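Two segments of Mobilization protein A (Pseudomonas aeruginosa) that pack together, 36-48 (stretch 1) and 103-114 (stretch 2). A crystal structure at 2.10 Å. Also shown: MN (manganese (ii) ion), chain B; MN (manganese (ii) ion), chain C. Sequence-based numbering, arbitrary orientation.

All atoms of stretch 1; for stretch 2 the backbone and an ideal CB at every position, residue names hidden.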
# COMPACT_ATOMS: atom_id res chain seq x y z
N ASP A 36 -7.18 -13.45 13.33
CA ASP A 36 -5.96 -14.03 13.88
C ASP A 36 -4.78 -14.03 12.91
O ASP A 36 -3.63 -13.97 13.34
CB ASP A 36 -6.23 -15.42 14.41
CG ASP A 36 -6.68 -15.39 15.87
OD1 ASP A 36 -7.28 -14.37 16.26
OD2 ASP A 36 -6.42 -16.36 16.61
N GLU A 37 -5.06 -14.05 11.62
CA GLU A 37 -4.00 -14.02 10.62
C GLU A 37 -3.33 -12.63 10.54
O GLU A 37 -2.18 -12.52 10.09
CB GLU A 37 -4.56 -14.45 9.27
CG GLU A 37 -3.58 -14.35 8.12
CD GLU A 37 -2.42 -15.32 8.25
OE1 GLU A 37 -1.50 -15.26 7.40
OE2 GLU A 37 -2.44 -16.15 9.18
N VAL A 38 -4.03 -11.59 10.97
CA VAL A 38 -3.49 -10.22 10.92
C VAL A 38 -2.81 -9.77 12.21
O VAL A 38 -3.44 -9.68 13.26
CB VAL A 38 -4.58 -9.18 10.59
CG1 VAL A 38 -3.93 -7.79 10.40
CG2 VAL A 38 -5.31 -9.58 9.33
N LEU A 39 -1.52 -9.49 12.10
CA LEU A 39 -0.69 -9.06 13.23
C LEU A 39 -0.56 -7.54 13.33
O LEU A 39 -0.27 -7.00 14.40
CB LEU A 39 0.71 -9.67 13.09
CG LEU A 39 1.05 -11.03 13.73
CD1 LEU A 39 -0.11 -11.99 13.69
CD2 LEU A 39 2.26 -11.60 13.01
N HIS A 40 -0.78 -6.86 12.20
CA HIS A 40 -0.68 -5.41 12.14
C HIS A 40 -1.28 -4.86 10.86
O HIS A 40 -1.21 -5.49 9.82
CB HIS A 40 0.78 -4.98 12.20
CG HIS A 40 0.98 -3.50 12.07
ND1 HIS A 40 0.53 -2.61 13.01
CD2 HIS A 40 1.61 -2.77 11.12
CE1 HIS A 40 0.87 -1.38 12.64
NE2 HIS A 40 1.52 -1.45 11.50
N ALA A 41 -1.85 -3.66 10.96
CA ALA A 41 -2.43 -3.00 9.80
C ALA A 41 -2.28 -1.50 9.97
O ALA A 41 -2.33 -1.00 11.09
CB ALA A 41 -3.90 -3.37 9.66
N GLU A 42 -2.07 -0.79 8.87
CA GLU A 42 -1.93 0.67 8.88
C GLU A 42 -2.07 1.22 7.47
O GLU A 42 -1.77 0.54 6.48
CB GLU A 42 -0.57 1.10 9.46
CG GLU A 42 0.63 0.74 8.59
CD GLU A 42 1.92 1.47 9.00
OE1 GLU A 42 2.24 2.52 8.40
OE2 GLU A 42 2.60 0.98 9.92
N SER A 43 -2.54 2.46 7.37
CA SER A 43 -2.68 3.13 6.08
C SER A 43 -2.07 4.51 6.31
O SER A 43 -1.79 4.87 7.45
CB SER A 43 -4.15 3.27 5.67
OG SER A 43 -4.76 2.01 5.48
N GLY A 44 -1.85 5.26 5.24
CA GLY A 44 -1.28 6.58 5.39
C GLY A 44 -1.58 7.44 4.17
O GLY A 44 -2.13 6.95 3.19
N HIS A 45 -1.23 8.72 4.25
CA HIS A 45 -1.44 9.64 3.13
C HIS A 45 -2.87 9.75 2.61
O HIS A 45 -3.07 10.13 1.46
CB HIS A 45 -0.53 9.25 1.97
CG HIS A 45 0.91 9.12 2.36
ND1 HIS A 45 1.73 8.14 1.84
CD2 HIS A 45 1.67 9.81 3.24
CE1 HIS A 45 2.93 8.24 2.39
NE2 HIS A 45 2.92 9.24 3.24
N MET A 46 -3.85 9.42 3.44
CA MET A 46 -5.25 9.49 3.02
C MET A 46 -5.78 10.93 2.97
O MET A 46 -5.56 11.72 3.88
CB MET A 46 -6.14 8.67 3.97
CG MET A 46 -5.96 7.18 3.87
SD MET A 46 -6.35 6.55 2.22
CE MET A 46 -5.71 4.88 2.35
N PRO A 47 -6.49 11.28 1.89
CA PRO A 47 -7.05 12.63 1.73
C PRO A 47 -8.15 12.88 2.75
O PRO A 47 -8.76 11.94 3.28
CB PRO A 47 -7.55 12.64 0.28
CG PRO A 47 -7.89 11.21 0.03
CD PRO A 47 -6.74 10.47 0.69
N GLU A 48 -8.41 14.15 3.02
CA GLU A 48 -9.41 14.54 4.01
C GLU A 48 -10.79 13.90 3.89
O GLU A 48 -11.42 13.62 4.91
CB GLU A 48 -9.53 16.08 4.02
CG GLU A 48 -10.61 16.64 4.94
CD GLU A 48 -10.48 16.18 6.39
OE1 GLU A 48 -9.39 16.35 6.99
OE2 GLU A 48 -11.48 15.66 6.92
N UNK A 103 3.50 11.16 -1.34
CA UNK A 103 2.35 10.90 -0.47
C UNK A 103 1.23 10.13 -1.16
O UNK A 103 0.10 10.61 -1.28
CB UNK A 103 1.80 12.22 0.06
N UNK A 104 1.58 8.93 -1.60
CA UNK A 104 0.64 8.04 -2.26
C UNK A 104 -0.17 7.33 -1.18
O UNK A 104 0.41 6.72 -0.27
CB UNK A 104 1.36 7.04 -3.17
N UNK A 105 -1.50 7.41 -1.24
CA UNK A 105 -2.28 6.73 -0.21
C UNK A 105 -1.95 5.24 -0.26
O UNK A 105 -1.68 4.70 -1.34
CB UNK A 105 -3.78 6.97 -0.40
N UNK A 106 -1.95 4.58 0.89
CA UNK A 106 -1.64 3.16 0.93
C UNK A 106 -2.26 2.53 2.15
O UNK A 106 -2.65 3.23 3.08
CB UNK A 106 -0.13 2.93 0.92
N UNK A 107 -2.35 1.20 2.11
CA UNK A 107 -2.85 0.41 3.21
C UNK A 107 -1.96 -0.83 3.22
O UNK A 107 -1.70 -1.42 2.16
CB UNK A 107 -4.34 0.07 3.07
N UNK A 108 -1.47 -1.20 4.39
CA UNK A 108 -0.62 -2.37 4.49
C UNK A 108 -1.06 -3.22 5.67
O UNK A 108 -1.65 -2.73 6.62
CB UNK A 108 0.85 -1.97 4.63
N UNK A 109 -0.77 -4.50 5.59
CA UNK A 109 -1.13 -5.39 6.66
C UNK A 109 -0.02 -6.42 6.77
O UNK A 109 0.59 -6.81 5.76
CB UNK A 109 -2.49 -6.04 6.42
N UNK A 110 0.27 -6.84 7.99
CA UNK A 110 1.29 -7.87 8.24
C UNK A 110 0.53 -9.14 8.58
O UNK A 110 -0.39 -9.11 9.40
CB UNK A 110 2.26 -7.47 9.36
N UNK A 111 0.91 -10.26 7.96
CA UNK A 111 0.25 -11.54 8.20
C UNK A 111 1.14 -12.58 8.87
O UNK A 111 2.36 -12.60 8.67
CB UNK A 111 -0.27 -12.10 6.87
N UNK A 112 0.53 -13.47 9.64
CA UNK A 112 1.26 -14.54 10.31
C UNK A 112 1.18 -15.82 9.48
O UNK A 112 0.48 -16.76 9.87
CB UNK A 112 0.71 -14.77 11.72
N UNK A 113 1.86 -15.86 8.35
CA UNK A 113 1.82 -17.06 7.52
C UNK A 113 2.24 -18.26 8.35
O UNK A 113 3.43 -18.56 8.47
CB UNK A 113 2.72 -16.91 6.29
N UNK A 114 1.26 -18.94 8.93
CA UNK A 114 1.55 -20.08 9.78
C UNK A 114 2.20 -19.54 11.04
O UNK A 114 1.55 -19.35 12.08
CB UNK A 114 2.44 -21.10 9.08
MN MN B . -1.23 -13.17 3.49
MN MN C . 4.52 10.24 4.70

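From 106 the chain is an extended strand, so successive side chains alternate between the faces of the sheet; it pairs antiparallel with strand 40-44, and each position can be judged by its neighbours there.

At position 103 the CB lies 4.0 Å from His45 CG, and phi/psi of 44/61 is tolerated best by glycine, asparagine or aspartate, though others can adopt it. The residue is Arg103; its CA sits over the His45 ring, 3.7 Å from the centroid. Position 104 points away, so stretch 1 barely restricts it. It is Leu104, whose backbone O accepts a hydrogen bond from His45 ND1 (2.9 Å), leaving NE2 of that ring free to bind manganese.

Position 105, with phi -59°, places its CB 3.7 Å from Met46 SD. A compact apolar residue would suit, proline included. Pro105 CB packs against Met46 SD at 3.9 Å.

Position 106 faces the side where Gly44 has no side chain, leaving open space with the Glu42 carboxylate beyond. A long residue ending in a donor fits, whether aromatic or basic. Tyr106 lays its ring face over Gly44 N, and an ideal CB on that glycine would come 2.8 Å from Tyr106 CE2, a clash. Tyr106 OH donates to Glu42 OE1 (2.8 Å), and the ring edge points toward the face of His45.

At position 107 the CB is only 3.1 Å from Ser43 OG, calling for something small or polar: serine, threonine, perhaps alanine. Thr107 OG1 hydrogen-bonds Ser43 OG at 2.6 Å.

Position 108 shares a face with His40 and Glu42, whose methylene groups invite an aliphatic chain. Leu108 CG lies 3.4 Å from Glu42 CG, while Leu108 N donates to Glu42 O (2.7 Å).

Position 109 pairs with Ala41, CA to CA 4.2 Å; several small or medium residues could fit. Ala109 adds little bulk beside Val38.

Position 110 projects between Leu39 and His40, favouring a beta-branched aliphatic residue. Ile110 puts CG2 4.0 Å from Leu39 CB and CD1 3.9 Å from His40 CB.

Position 111 has its CB 3.4 Å from Glu37 OE1, with a manganese nearby: histidine or an acidic ligand is plausible. His111 ND1 binds the metal at 2.4 Å, and Glu37 CG lies over its ring face.

Position 112 has its CB 3.5 Å from Leu39 CD1, so a small apolar residue suits. Ala112 makes that contact, and Ala112 N donates to Glu37 O (2.9 Å).

Position 113 points away and leaves the choice open; it is Gly113. Position 114 has positive phi, which favours glycine, and is Gly114.

Stretch 2 (103-114) RLPYTLAIHAGG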
# COMPACT_ATOMS: atom_id res chain seq x y z
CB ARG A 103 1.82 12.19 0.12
CG ARG A 103 2.76 12.76 1.13
CD ARG A 103 2.14 13.90 1.89
NE ARG A 103 3.01 14.36 2.96
CZ ARG A 103 3.14 15.63 3.29
NH1 ARG A 103 2.46 16.56 2.63
NH2 ARG A 103 3.95 15.97 4.28
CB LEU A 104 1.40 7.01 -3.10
CG LEU A 104 2.42 7.55 -4.11
CD1 LEU A 104 3.19 6.40 -4.74
CD2 LEU A 104 1.71 8.37 -5.17
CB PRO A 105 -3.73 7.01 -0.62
CG PRO A 105 -3.62 8.37 -1.30
CD PRO A 105 -2.38 8.20 -2.13
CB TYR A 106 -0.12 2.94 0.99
CG TYR A 106 0.49 3.23 2.34
CD1 TYR A 106 0.50 2.26 3.36
CD2 TYR A 106 1.03 4.48 2.63
CE1 TYR A 106 1.03 2.55 4.62
CE2 TYR A 106 1.55 4.77 3.89
CZ TYR A 106 1.55 3.81 4.88
OH TYR A 106 2.04 4.13 6.12
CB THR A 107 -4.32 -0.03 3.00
OG1 THR A 107 -5.18 1.12 3.06
CG2 THR A 107 -4.75 -1.00 4.09
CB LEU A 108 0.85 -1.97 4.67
CG LEU A 108 1.32 -1.40 6.00
CD1 LEU A 108 1.70 -2.53 6.95
CD2 LEU A 108 2.54 -0.51 5.78
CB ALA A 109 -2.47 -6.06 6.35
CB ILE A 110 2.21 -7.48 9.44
CG1 ILE A 110 3.19 -6.37 9.03
CG2 ILE A 110 2.98 -8.73 9.93
CD1 ILE A 110 4.03 -5.80 10.18
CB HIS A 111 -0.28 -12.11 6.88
CG HIS A 111 -1.53 -11.45 6.39
ND1 HIS A 111 -2.12 -11.78 5.19
CD2 HIS A 111 -2.31 -10.49 6.95
CE1 HIS A 111 -3.21 -11.05 5.03
NE2 HIS A 111 -3.35 -10.26 6.08
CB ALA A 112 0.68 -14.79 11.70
O HOH W 1 -1.69 -15.10 4.79
O HOH W 2 6.21 11.40 3.27
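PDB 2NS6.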